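Local coordinates for protein N-ACETYLMURAMOYL-L-ALANINE AMIDASE CwlV (Paenibacillus polymyxa, PDB 1JWQ) that probably hydrolyses the amide bond between N-acetylmuramic acid and L-alanine in cell-wall peptidoglycan, this chain being its zinc-binding catalytic domain, at residues A[29-34]-A[51-56]; A[35-40]-A[166-171]; A[66-71]-A[134-139]; A[94-99]-A[121-126]. All coordinates share one frame; numbering follows the deposited sequence.

Contact 1 of 4, residues A[29-34]-A[51-56]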
loop_
_atom_site.group_PDB
_atom_site.type_symbol
_atom_site.label_atom_id
_atom_site.label_comp_id
_atom_site.label_asym_id
_atom_site.label_seq_id
_atom_site.Cartn_x
_atom_site.Cartn_y
_atom_site.Cartn_z
ATOM N N PHE A 29 -5.782 4.877 7.872
ATOM C CA PHE A 29 -4.740 5.365 6.979
ATOM C C PHE A 29 -4.739 4.572 5.672
ATOM O O PHE A 29 -4.696 5.149 4.589
ATOM C CB PHE A 29 -3.368 5.231 7.645
ATOM C CG PHE A 29 -2.213 5.528 6.724
ATOM C CD1 PHE A 29 -1.883 6.836 6.395
ATOM C CD2 PHE A 29 -1.469 4.489 6.167
ATOM C CE1 PHE A 29 -0.830 7.112 5.525
ATOM C CE2 PHE A 29 -0.415 4.753 5.298
ATOM C CZ PHE A 29 -0.094 6.071 4.976
ATOM N N ASN A 30 -4.784 3.247 5.779
ATOM C CA ASN A 30 -4.760 2.394 4.598
ATOM C C ASN A 30 -5.883 2.698 3.620
ATOM O O ASN A 30 -5.662 2.764 2.412
ATOM C CB ASN A 30 -4.815 0.916 5.001
ATOM C CG ASN A 30 -3.604 0.489 5.822
ATOM O OD1 ASN A 30 -2.562 1.145 5.794
ATOM N ND2 ASN A 30 -3.734 -0.623 6.543
ATOM N N LEU A 31 -7.090 2.880 4.141
ATOM C CA LEU A 31 -8.234 3.173 3.287
ATOM C C LEU A 31 -8.089 4.539 2.621
ATOM O O LEU A 31 -8.288 4.670 1.418
ATOM C CB LEU A 31 -9.523 3.128 4.106
ATOM C CG LEU A 31 -10.802 3.446 3.327
ATOM C CD1 LEU A 31 -10.984 2.440 2.196
ATOM C CD2 LEU A 31 -11.985 3.395 4.277
ATOM N N ALA A 32 -7.744 5.554 3.407
ATOM C CA ALA A 32 -7.573 6.902 2.872
ATOM C C ALA A 32 -6.562 6.896 1.728
ATOM O O ALA A 32 -6.752 7.564 0.708
ATOM C CB ALA A 32 -7.112 7.857 3.985
ATOM N N MET A 33 -5.485 6.134 1.898
ATOM C CA MET A 33 -4.452 6.045 0.871
ATOM C C MET A 33 -4.969 5.321 -0.369
ATOM O O MET A 33 -4.765 5.779 -1.491
ATOM C CB MET A 33 -3.218 5.312 1.412
ATOM C CG MET A 33 -2.433 6.104 2.441
ATOM S SD MET A 33 -1.894 7.695 1.782
ATOM C CE MET A 33 -1.116 7.175 0.265
ATOM N N ALA A 34 -5.634 4.189 -0.158
ATOM C CA ALA A 34 -6.179 3.412 -1.264
ATOM C C ALA A 34 -7.154 4.245 -2.089
ATOM O O ALA A 34 -7.127 4.214 -3.321
ATOM C CB ALA A 34 -6.874 2.158 -0.735
ATOM N N LEU A 51 -10.545 -1.846 -5.932
ATOM C CA LEU A 51 -10.126 -1.845 -4.539
ATOM C C LEU A 51 -10.766 -3.015 -3.811
ATOM O O LEU A 51 -11.973 -3.230 -3.920
ATOM C CB LEU A 51 -10.529 -0.536 -3.850
ATOM C CG LEU A 51 -9.497 0.596 -3.868
ATOM C CD1 LEU A 51 -9.097 0.932 -5.302
ATOM C CD2 LEU A 51 -10.089 1.811 -3.169
ATOM N N THR A 52 -9.967 -3.774 -3.070
ATOM C CA THR A 52 -10.515 -4.899 -2.314
ATOM C C THR A 52 -11.561 -4.364 -1.337
ATOM O O THR A 52 -12.567 -5.022 -1.074
ATOM C CB THR A 52 -9.423 -5.648 -1.533
ATOM O OG1 THR A 52 -8.712 -4.728 -0.696
ATOM C CG2 THR A 52 -8.454 -6.319 -2.495
ATOM N N ARG A 53 -11.314 -3.173 -0.798
ATOM C CA ARG A 53 -12.266 -2.539 0.106
ATOM C C ARG A 53 -12.228 -1.030 -0.083
ATOM O O ARG A 53 -11.156 -0.425 -0.208
ATOM C CB ARG A 53 -11.991 -2.913 1.567
ATOM C CG ARG A 53 -10.864 -2.172 2.245
ATOM C CD ARG A 53 -10.807 -2.574 3.716
ATOM N NE ARG A 53 -9.664 -1.988 4.412
ATOM C CZ ARG A 53 -9.709 -0.881 5.144
ATOM N NH1 ARG A 53 -10.852 -0.214 5.290
ATOM N NH2 ARG A 53 -8.609 -0.447 5.743
ATOM N N SER A 54 -13.410 -0.425 -0.118
ATOM C CA SER A 54 -13.537 1.008 -0.329
ATOM C C SER A 54 -14.172 1.688 0.872
ATOM O O SER A 54 -14.439 2.885 0.843
ATOM C CB SER A 54 -14.384 1.265 -1.574
ATOM O OG SER A 54 -13.862 0.543 -2.677
ATOM N N ASP A 55 -14.414 0.906 1.918
ATOM C CA ASP A 55 -15.004 1.410 3.148
ATOM C C ASP A 55 -14.456 0.601 4.318
ATOM O O ASP A 55 -13.601 -0.268 4.135
ATOM C CB ASP A 55 -16.534 1.314 3.093
ATOM C CG ASP A 55 -17.027 -0.111 2.952
ATOM O OD1 ASP A 55 -18.260 -0.302 2.856
ATOM O OD2 ASP A 55 -16.192 -1.039 2.937
ATOM N N ASP A 56 -14.951 0.875 5.517
ATOM C CA ASP A 56 -14.465 0.177 6.692
ATOM C C ASP A 56 -15.095 -1.194 6.886
ATOM O O ASP A 56 -15.818 -1.430 7.855
ATOM C CB ASP A 56 -14.677 1.040 7.934
ATOM C CG ASP A 56 -13.920 0.516 9.130
ATOM O OD1 ASP A 56 -12.829 -0.059 8.929
ATOM O OD2 ASP A 56 -14.408 0.692 10.263
#
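Leu31 and Arg53 carry this contact between helix 26-42 and the loop that follows strand 47-51. The two methyls of Leu31 press on loop backbone: Leu31 CD1 lies 3.5 Å from Ser54 C, and Leu31 CD2 3.7 Å from Asp55 C. Nearer the helix, Leu31 CB sits 3.8 Å from Arg53 NH1, where the two side chains cross obliquely. The Arg53 chain is extended from CG to NE (chi2 and chi3 both 175°), which sets NE well out from the loop backbone, with the guanidinium beyond it against Leu31. There Arg53 NH1 donates to Asp55 O at 3.0 Å; the acceptor lies in the guanidinium plane. Arg53 NE reaches Ala8 O, and NH2 serves Lys27 O and Gly9 O. An alanine in place of Arg53 would probably leave the carbonyls of Ala8, Lys27 and Asp55 without this donor and open a gap beside Leu31. A turn on, Ala34 CB and Leu51 CD2 form a small apolar pair at 4.0 Å. Asn30 ND2 shares Gly9 O with Arg53 and also bonds the zinc ligand Glu26. The interface is thus van der Waals packing, while buried Arg53 gives its N-H groups to main-chain carbonyls, probably offsetting the cost of its charge.

Contact 2 of 4, residues A[35-40]-A[166-171]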
loop_
_atom_site.group_PDB
_atom_site.type_symbol
_atom_site.label_atom_id
_atom_site.label_comp_id
_atom_site.label_asym_id
_atom_site.label_seq_id
_atom_site.Cartn_x
_atom_site.Cartn_y
_atom_site.Cartn_z
ATOM N N LEU A 35 -8.013 4.997 -1.413
ATOM C CA LEU A 35 -8.991 5.828 -2.108
ATOM C C LEU A 35 -8.311 6.933 -2.914
ATOM O O LEU A 35 -8.746 7.261 -4.015
ATOM C CB LEU A 35 -9.975 6.438 -1.106
ATOM C CG LEU A 35 -10.867 5.431 -0.375
ATOM C CD1 LEU A 35 -11.776 6.162 0.590
ATOM C CD2 LEU A 35 -11.687 4.631 -1.384
ATOM N N LYS A 36 -7.248 7.509 -2.363
ATOM C CA LYS A 36 -6.526 8.565 -3.065
ATOM C C LYS A 36 -5.810 8.006 -4.291
ATOM O O LYS A 36 -5.810 8.628 -5.355
ATOM C CB LYS A 36 -5.522 9.245 -2.130
ATOM C CG LYS A 36 -6.159 10.198 -1.131
ATOM C CD LYS A 36 -5.137 10.746 -0.150
ATOM C CE LYS A 36 -5.785 11.668 0.887
ATOM N NZ LYS A 36 -6.368 12.880 0.252
ATOM N N VAL A 37 -5.203 6.832 -4.149
ATOM C CA VAL A 37 -4.507 6.224 -5.275
ATOM C C VAL A 37 -5.534 5.896 -6.354
ATOM O O VAL A 37 -5.282 6.087 -7.543
ATOM C CB VAL A 37 -3.752 4.943 -4.838
ATOM C CG1 VAL A 37 -3.182 4.218 -6.056
ATOM C CG2 VAL A 37 -2.625 5.316 -3.889
ATOM N N GLU A 38 -6.706 5.434 -5.930
ATOM C CA GLU A 38 -7.764 5.098 -6.870
ATOM C C GLU A 38 -8.179 6.324 -7.677
ATOM O O GLU A 38 -8.292 6.263 -8.902
ATOM C CB GLU A 38 -8.980 4.545 -6.132
ATOM C CG GLU A 38 -10.043 3.985 -7.066
ATOM C CD GLU A 38 -11.337 3.660 -6.358
ATOM O OE1 GLU A 38 -12.119 2.852 -6.897
ATOM O OE2 GLU A 38 -11.577 4.217 -5.268
ATOM N N SER A 39 -8.412 7.435 -6.986
ATOM C CA SER A 39 -8.822 8.671 -7.650
ATOM C C SER A 39 -7.819 9.107 -8.711
ATOM O O SER A 39 -8.200 9.547 -9.798
ATOM C CB SER A 39 -8.993 9.795 -6.626
ATOM O OG SER A 39 -9.955 9.444 -5.647
ATOM N N ILE A 40 -6.536 8.981 -8.394
ATOM C CA ILE A 40 -5.483 9.367 -9.325
ATOM C C ILE A 40 -5.441 8.440 -10.537
ATOM O O ILE A 40 -5.410 8.902 -11.674
ATOM C CB ILE A 40 -4.100 9.352 -8.638
ATOM C CG1 ILE A 40 -4.077 10.387 -7.510
ATOM C CG2 ILE A 40 -3.001 9.650 -9.650
ATOM C CD1 ILE A 40 -2.868 10.275 -6.605
ATOM N N GLN A 166 0.311 9.899 -4.972
ATOM C CA GLN A 166 0.756 10.150 -6.336
ATOM C C GLN A 166 1.979 9.297 -6.632
ATOM O O GLN A 166 2.134 8.786 -7.738
ATOM C CB GLN A 166 1.103 11.626 -6.540
ATOM C CG GLN A 166 1.527 11.948 -7.969
ATOM C CD GLN A 166 0.408 11.729 -8.977
ATOM O OE1 GLN A 166 -0.651 12.354 -8.893
ATOM N NE2 GLN A 166 0.638 10.839 -9.935
ATOM N N GLY A 167 2.847 9.150 -5.635
ATOM C CA GLY A 167 4.041 8.345 -5.811
ATOM C C GLY A 167 3.674 6.894 -6.067
ATOM O O GLY A 167 4.250 6.239 -6.937
ATOM N N ILE A 168 2.711 6.387 -5.306
ATOM C CA ILE A 168 2.261 5.010 -5.468
ATOM C C ILE A 168 1.626 4.848 -6.848
ATOM O O ILE A 168 1.865 3.859 -7.549
ATOM C CB ILE A 168 1.250 4.635 -4.357
ATOM C CG1 ILE A 168 1.966 4.652 -3.002
ATOM C CG2 ILE A 168 0.641 3.271 -4.626
ATOM C CD1 ILE A 168 1.056 4.372 -1.805
ATOM N N ALA A 169 0.831 5.836 -7.244
ATOM C CA ALA A 169 0.187 5.804 -8.549
ATOM C C ALA A 169 1.252 5.763 -9.645
ATOM O O ALA A 169 1.131 5.004 -10.599
ATOM C CB ALA A 169 -0.715 7.034 -8.723
ATOM N N ASP A 170 2.296 6.576 -9.503
ATOM C CA ASP A 170 3.368 6.604 -10.496
ATOM C C ASP A 170 4.052 5.238 -10.588
ATOM O O ASP A 170 4.353 4.759 -11.678
ATOM C CB ASP A 170 4.402 7.677 -10.145
ATOM C CG ASP A 170 3.888 9.087 -10.382
ATOM O OD1 ASP A 170 4.566 10.043 -9.954
ATOM O OD2 ASP A 170 2.813 9.240 -10.995
ATOM N N GLY A 171 4.292 4.615 -9.440
ATOM C CA GLY A 171 4.924 3.307 -9.439
ATOM C C GLY A 171 4.142 2.324 -10.294
ATOM O O GLY A 171 4.715 1.547 -11.057
#
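The flat amide of Gln166 meets Ile40, whose methyl CG2 approaches it obliquely, at nearly equal distances from its oxygen and nitrogen: Ile40 CG2 is 3.7 Å from Gln166 OE1 and 3.8 Å from Gln166 NE2. In the amide plane, at the nitrogen, lies Asp170 OD2, which accepts from Gln166 NE2 at 2.9 Å; the donor stands 42° out of the carboxylate plane. Gln166 can reach Ile40 because its chain bends at chi2 (64°), bringing CD within 4.0 Å of Ile40 CG2. An alanine in place of Gln166 would probably uncover Ile40 CG2 on this side and leave Asp170 OD2 without the amide donor. The setting is the helical layer of an open alpha-beta-alpha fold, in which the segments of helices 26-42 and 158-176 cross at -55° with their axes 8.8 Å apart. Ala169 CB touches Ile40 CG2 at 3.6 Å, while Ile40 CD1 rests on the backbone of Gln166 at its N atom. A turn before Ile40, Val37 crosses Ile168 at about a right angle, Val37 CG2 meeting Ile168 CG2 at 3.9 Å. Ile168 also touches Met108 and Phe112 of helix 102-116.

Contact 3 of 4, residues A[66-71]-A[134-139]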
loop_
_atom_site.group_PDB
_atom_site.type_symbol
_atom_site.label_atom_id
_atom_site.label_comp_id
_atom_site.label_asym_id
_atom_site.label_seq_id
_atom_site.Cartn_x
_atom_site.Cartn_y
_atom_site.Cartn_z
ATOM N N LYS A 66 -8.175 -13.523 -3.531
ATOM C CA LYS A 66 -9.142 -14.070 -4.479
ATOM C C LYS A 66 -9.626 -13.036 -5.491
ATOM O O LYS A 66 -9.785 -13.343 -6.674
ATOM C CB LYS A 66 -10.335 -14.678 -3.738
ATOM C CG LYS A 66 -11.294 -15.428 -4.658
ATOM C CD LYS A 66 -12.117 -16.462 -3.900
ATOM C CE LYS A 66 -12.970 -15.831 -2.817
ATOM N NZ LYS A 66 -13.781 -16.857 -2.097
ATOM N N VAL A 67 -9.859 -11.812 -5.035
ATOM C CA VAL A 67 -10.302 -10.755 -5.935
ATOM C C VAL A 67 -9.254 -10.531 -7.020
ATOM O O VAL A 67 -9.570 -10.465 -8.207
ATOM C CB VAL A 67 -10.509 -9.422 -5.184
ATOM C CG1 VAL A 67 -10.838 -8.311 -6.173
ATOM C CG2 VAL A 67 -11.621 -9.573 -4.161
ATOM N N ALA A 68 -8.001 -10.406 -6.601
ATOM C CA ALA A 68 -6.911 -10.186 -7.535
ATOM C C ALA A 68 -6.806 -11.335 -8.530
ATOM O O ALA A 68 -6.659 -11.108 -9.727
ATOM C CB ALA A 68 -5.595 -10.018 -6.778
ATOM N N GLU A 69 -6.894 -12.568 -8.041
ATOM C CA GLU A 69 -6.794 -13.725 -8.928
ATOM C C GLU A 69 -7.978 -13.829 -9.878
ATOM O O GLU A 69 -7.804 -14.024 -11.083
ATOM C CB GLU A 69 -6.676 -15.014 -8.115
ATOM C CG GLU A 69 -5.439 -15.054 -7.236
ATOM C CD GLU A 69 -4.173 -14.806 -8.029
ATOM O OE1 GLU A 69 -3.347 -13.978 -7.591
ATOM O OE2 GLU A 69 -4.004 -15.440 -9.092
ATOM N N ASN A 70 -9.181 -13.693 -9.334
ATOM C CA ASN A 70 -10.392 -13.792 -10.140
ATOM C C ASN A 70 -10.501 -12.723 -11.227
ATOM O O ASN A 70 -10.933 -13.012 -12.340
ATOM C CB ASN A 70 -11.627 -13.756 -9.236
ATOM C CG ASN A 70 -12.926 -13.781 -10.023
ATOM O OD1 ASN A 70 -13.569 -12.749 -10.209
ATOM N ND2 ASN A 70 -13.310 -14.963 -10.503
ATOM N N LEU A 71 -10.111 -11.492 -10.911
ATOM C CA LEU A 71 -10.177 -10.408 -11.887
ATOM C C LEU A 71 -8.924 -10.341 -12.756
ATOM O O LEU A 71 -8.778 -9.441 -13.591
ATOM C CB LEU A 71 -10.392 -9.071 -11.171
ATOM C CG LEU A 71 -11.636 -9.008 -10.278
ATOM C CD1 LEU A 71 -11.771 -7.603 -9.680
ATOM C CD2 LEU A 71 -12.872 -9.359 -11.097
ATOM N N THR A 134 -0.745 -14.408 -4.207
ATOM C CA THR A 134 -1.115 -13.774 -5.465
ATOM C C THR A 134 -0.190 -14.340 -6.537
ATOM O O THR A 134 0.909 -14.808 -6.225
ATOM C CB THR A 134 -0.947 -12.248 -5.390
ATOM O OG1 THR A 134 0.101 -11.929 -4.467
ATOM C CG2 THR A 134 -2.250 -11.593 -4.938
ATOM N N THR A 135 -0.631 -14.306 -7.791
ATOM C CA THR A 135 0.171 -14.838 -8.888
ATOM C C THR A 135 0.691 -13.767 -9.837
ATOM O O THR A 135 1.455 -14.069 -10.752
ATOM C CB THR A 135 -0.621 -15.859 -9.721
ATOM O OG1 THR A 135 -1.729 -15.202 -10.348
ATOM C CG2 THR A 135 -1.138 -16.986 -8.833
ATOM N N MET A 136 0.257 -12.524 -9.641
ATOM C CA MET A 136 0.727 -11.426 -10.475
ATOM C C MET A 136 1.698 -10.610 -9.625
ATOM O O MET A 136 1.794 -10.825 -8.414
ATOM C CB MET A 136 -0.448 -10.540 -10.933
ATOM C CG MET A 136 -1.098 -9.678 -9.841
ATOM S SD MET A 136 -2.063 -10.589 -8.607
ATOM C CE MET A 136 -3.215 -11.530 -9.679
ATOM N N PRO A 137 2.441 -9.673 -10.241
ATOM C CA PRO A 137 3.376 -8.878 -9.438
ATOM C C PRO A 137 2.622 -8.261 -8.271
ATOM O O PRO A 137 1.613 -7.586 -8.465
ATOM C CB PRO A 137 3.885 -7.843 -10.435
ATOM C CG PRO A 137 3.924 -8.631 -11.711
ATOM C CD PRO A 137 2.588 -9.370 -11.676
ATOM N N ALA A 138 3.105 -8.499 -7.056
ATOM C CA ALA A 138 2.422 -7.991 -5.878
ATOM C C ALA A 138 3.375 -7.494 -4.815
ATOM O O ALA A 138 4.331 -8.176 -4.450
ATOM C CB ALA A 138 1.519 -9.083 -5.289
ATOM N N VAL A 139 3.105 -6.303 -4.307
ATOM C CA VAL A 139 3.946 -5.741 -3.266
ATOM C C VAL A 139 3.099 -5.214 -2.125
ATOM O O VAL A 139 1.916 -4.913 -2.296
ATOM C CB VAL A 139 4.829 -4.598 -3.806
ATOM C CG1 VAL A 139 5.750 -5.130 -4.910
ATOM C CG2 VAL A 139 3.957 -3.466 -4.333
#
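Glu69 and Thr135 form a two-point polar grip, one carboxylate oxygen to each donor of a single residue. Thr135 OG1 donates to Glu69 OE2 at 2.6 Å, using the syn lone pair of that oxygen. Beside it, Thr135 N donates to Glu69 OE1 at 2.7 Å, also on the syn side but 30° out of the carboxylate plane. The hydroxyl is ready for its role because Thr135 OG1 stands between its own backbone N and carbonyl carbon (chi1 64°), close to the N-H that serves the other oxygen. On the Glu69 side the chain is bent at chi2 (-54°), which turns CD toward the loop.

Carbon atoms close round the same oxygen: Glu69 OE1 lies 3.1 Å from Thr134 CA and 3.2 Å from Met136 CE. The folded Met136 chain also lies against Ala68, Met136 CE 3.5 Å from the carbonyl Ala68 O and Met136 SD 4.0 Å from Ala68 CB, while Thr134 CG2 touches that same CB. The two donors are likely to stabilise the negative charge, which sits near the C-terminal end of its helix.

Further out, Phe76 of strand 75-82 touches Ala68, Thr134 and Met136 alike. Thr134 OG1 bonds Val130 O, and Arg98 NH2 bonds Met136 O. In fold terms, helix 61-70, which belongs to the beta-alpha-beta crossover that leads from strand 47-51 past strand 2-8 to strand 75-82, is fastened by its last turn to the entry loop of the neighbouring strand 138-145 in an open alpha-beta-alpha domain.

Contact 4 of 4, residues A[94-99]-A[121-126]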
loop_
_atom_site.group_PDB
_atom_site.type_symbol
_atom_site.label_atom_id
_atom_site.label_comp_id
_atom_site.label_asym_id
_atom_site.label_seq_id
_atom_site.Cartn_x
_atom_site.Cartn_y
_atom_site.Cartn_z
ATOM N N THR A 94 9.150 -1.385 1.348
ATOM C CA THR A 94 8.398 -2.000 0.259
ATOM C C THR A 94 8.738 -3.476 0.309
ATOM O O THR A 94 9.910 -3.830 0.326
ATOM C CB THR A 94 8.820 -1.453 -1.101
ATOM O OG1 THR A 94 8.479 -0.062 -1.181
ATOM C CG2 THR A 94 8.099 -2.225 -2.209
ATOM N N TYR A 95 7.717 -4.325 0.360
ATOM C CA TYR A 95 7.913 -5.771 0.431
ATOM C C TYR A 95 7.442 -6.539 -0.797
ATOM O O TYR A 95 6.460 -6.169 -1.441
ATOM C CB TYR A 95 7.162 -6.350 1.627
ATOM C CG TYR A 95 7.700 -5.942 2.966
ATOM C CD1 TYR A 95 7.249 -4.788 3.605
ATOM C CD2 TYR A 95 8.657 -6.724 3.606
ATOM C CE1 TYR A 95 7.739 -4.428 4.858
ATOM C CE2 TYR A 95 9.151 -6.377 4.850
ATOM C CZ TYR A 95 8.690 -5.232 5.472
ATOM O OH TYR A 95 9.166 -4.906 6.720
ATOM N N TYR A 96 8.144 -7.628 -1.095
ATOM C CA TYR A 96 7.792 -8.521 -2.193
ATOM C C TYR A 96 7.983 -9.903 -1.565
ATOM O O TYR A 96 8.657 -10.021 -0.537
ATOM C CB TYR A 96 8.754 -8.371 -3.378
ATOM C CG TYR A 96 10.114 -8.980 -3.118
ATOM C CD1 TYR A 96 11.088 -8.285 -2.401
ATOM C CD2 TYR A 96 10.400 -10.287 -3.519
ATOM C CE1 TYR A 96 12.311 -8.880 -2.087
ATOM C CE2 TYR A 96 11.612 -10.887 -3.209
ATOM C CZ TYR A 96 12.561 -10.178 -2.491
ATOM O OH TYR A 96 13.753 -10.777 -2.172
ATOM N N GLN A 97 7.399 -10.939 -2.157
ATOM C CA GLN A 97 7.563 -12.293 -1.624
ATOM C C GLN A 97 8.005 -13.246 -2.722
ATOM O O GLN A 97 8.693 -14.230 -2.458
ATOM C CB GLN A 97 6.260 -12.803 -0.994
ATOM C CG GLN A 97 6.406 -14.056 -0.111
ATOM C CD GLN A 97 6.450 -15.369 -0.888
ATOM O OE1 GLN A 97 5.762 -15.539 -1.897
ATOM N NE2 GLN A 97 7.243 -16.319 -0.396
ATOM N N ARG A 98 7.623 -12.941 -3.957
ATOM C CA ARG A 98 7.981 -13.787 -5.091
ATOM C C ARG A 98 8.927 -13.098 -6.058
ATOM O O ARG A 98 8.899 -11.881 -6.216
ATOM C CB ARG A 98 6.720 -14.226 -5.839
ATOM C CG ARG A 98 5.886 -15.233 -5.075
ATOM C CD ARG A 98 4.492 -15.382 -5.660
ATOM N NE ARG A 98 3.685 -14.180 -5.470
ATOM C CZ ARG A 98 3.387 -13.310 -6.430
ATOM N NH1 ARG A 98 3.831 -13.504 -7.666
ATOM N NH2 ARG A 98 2.639 -12.246 -6.153
ATOM N N SER A 99 9.773 -13.891 -6.704
ATOM C CA SER A 99 10.728 -13.356 -7.662
ATOM C C SER A 99 10.052 -12.503 -8.734
ATOM O O SER A 99 10.544 -11.433 -9.085
ATOM C CB SER A 99 11.491 -14.502 -8.335
ATOM O OG SER A 99 12.344 -14.003 -9.351
ATOM N N ARG A 121 13.878 2.675 4.045
ATOM C CA ARG A 121 14.268 1.390 4.605
ATOM C C ARG A 121 14.403 0.320 3.520
ATOM O O ARG A 121 14.615 -0.856 3.814
ATOM C CB ARG A 121 13.265 0.957 5.674
ATOM C CG ARG A 121 13.158 1.922 6.858
ATOM C CD ARG A 121 12.114 1.420 7.843
ATOM N NE ARG A 121 12.492 0.112 8.362
ATOM C CZ ARG A 121 13.062 -0.090 9.544
ATOM N NH1 ARG A 121 13.313 0.939 10.347
ATOM N NH2 ARG A 121 13.406 -1.318 9.908
ATOM N N GLY A 122 14.276 0.746 2.266
ATOM C CA GLY A 122 14.439 -0.151 1.135
ATOM C C GLY A 122 13.374 -1.176 0.807
ATOM O O GLY A 122 12.259 -1.154 1.336
ATOM N N ILE A 123 13.745 -2.078 -0.100
ATOM C CA ILE A 123 12.884 -3.159 -0.564
ATOM C C ILE A 123 13.312 -4.420 0.170
ATOM O O ILE A 123 14.490 -4.774 0.173
ATOM C CB ILE A 123 13.038 -3.353 -2.083
ATOM C CG1 ILE A 123 12.672 -2.045 -2.796
ATOM C CG2 ILE A 123 12.152 -4.489 -2.562
ATOM C CD1 ILE A 123 13.053 -2.005 -4.266
ATOM N N ARG A 124 12.352 -5.095 0.790
ATOM C CA ARG A 124 12.660 -6.287 1.569
ATOM C C ARG A 124 11.744 -7.462 1.269
ATOM O O ARG A 124 10.642 -7.293 0.751
ATOM C CB ARG A 124 12.541 -5.952 3.057
ATOM C CG ARG A 124 13.138 -4.603 3.430
ATOM C CD ARG A 124 12.950 -4.300 4.907
ATOM N NE ARG A 124 13.811 -3.201 5.330
ATOM C CZ ARG A 124 14.294 -3.062 6.559
ATOM N NH1 ARG A 124 13.994 -3.956 7.490
ATOM N NH2 ARG A 124 15.087 -2.040 6.852
ATOM N N TYR A 125 12.214 -8.657 1.605
ATOM C CA TYR A 125 11.415 -9.850 1.417
ATOM C C TYR A 125 10.466 -9.910 2.601
ATOM O O TYR A 125 10.859 -9.639 3.737
ATOM C CB TYR A 125 12.288 -11.110 1.399
ATOM C CG TYR A 125 11.485 -12.388 1.502
ATOM C CD1 TYR A 125 11.230 -12.982 2.739
ATOM C CD2 TYR A 125 10.950 -12.985 0.367
ATOM C CE1 TYR A 125 10.463 -14.142 2.839
ATOM C CE2 TYR A 125 10.180 -14.143 0.453
ATOM C CZ TYR A 125 9.942 -14.715 1.691
ATOM O OH TYR A 125 9.184 -15.856 1.774
ATOM N N GLY A 126 9.212 -10.241 2.329
ATOM C CA GLY A 126 8.230 -10.346 3.387
ATOM C C GLY A 126 7.288 -11.493 3.083
ATOM O O GLY A 126 6.654 -11.515 2.026
HETATM O O HOH W 1 11.665 -6.313 7.647
#
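Thr94 O takes the N-H of Arg124 at 2.8 Å, and the CA-H of Ile123 also points to it (Ile123 CA to Thr94 O 3.2 Å). This bond is one rung of a parallel pair. Thr94 N reaches Gly122 O, Tyr96 N reaches Arg124 O, and Gly126 N closes the series on Tyr96 O.

At and beyond the last bridge, Tyr96 with Tyr125, side chains add to the pairing. Gln97 and Tyr125 lie side by side, pointing the same way, and Gln97 NE2 donates to Tyr125 OH at 2.9 Å, with the hydroxyl close to the amide plane. Tyr125 also turns its ring edge to the face of Tyr96, the planes 78° apart and the centroids of the Tyr96 and Tyr125 rings 6.0 Å apart. Tyr125 CA adds an off-centre CH-pi contact to the Tyr96 ring.

On the face that carries Tyr95 and Arg124, Tyr95 CD2 lies 3.7 Å from Gly126 CA, and a beta carbon at Gly126 would collide with that ring. Arg124 grips Arg121 O side-on with NE and NH2, NE at 2.9 Å. A water donates to Tyr95 OH and is held only weakly by Arg124 NH1; the hydroxyl has a second partner in Glu93.

Strand 120-125 forms an outer edge of the sheet and completes a beta-alpha-beta unit with strand 92-96 and helix 102-116, which lies against Thr94, Tyr96 and Ile123. Helix 129-132 touches Tyr95 and Gln97, and the antiparallel strand 138-145 flanks strand 92-96 on its other side.

How the contacts relate
The four contacts sample the layers of one open alpha-beta-alpha domain. Contacts 1 and 2 share helix 26-42, touch one another, and have centres 12 Å apart; their segments alternate along the chain. Contacts 3 and 4, with centres 16 Å apart, meet through Arg98 at neighbouring strands 138-145 and 92-96. Contact 4 falls within the sequence spanned by contact 3, and both fall within that spanned by contact 2, which brings the closing helix 158-176 back to helix 26-42. Contacts 1 and 4 lie on opposite sides of the chain's centre, about 22 Å apart between centres. Distant parts of the sequence are thus joined on and around a single sheet, with contact 1 nearest the zinc site.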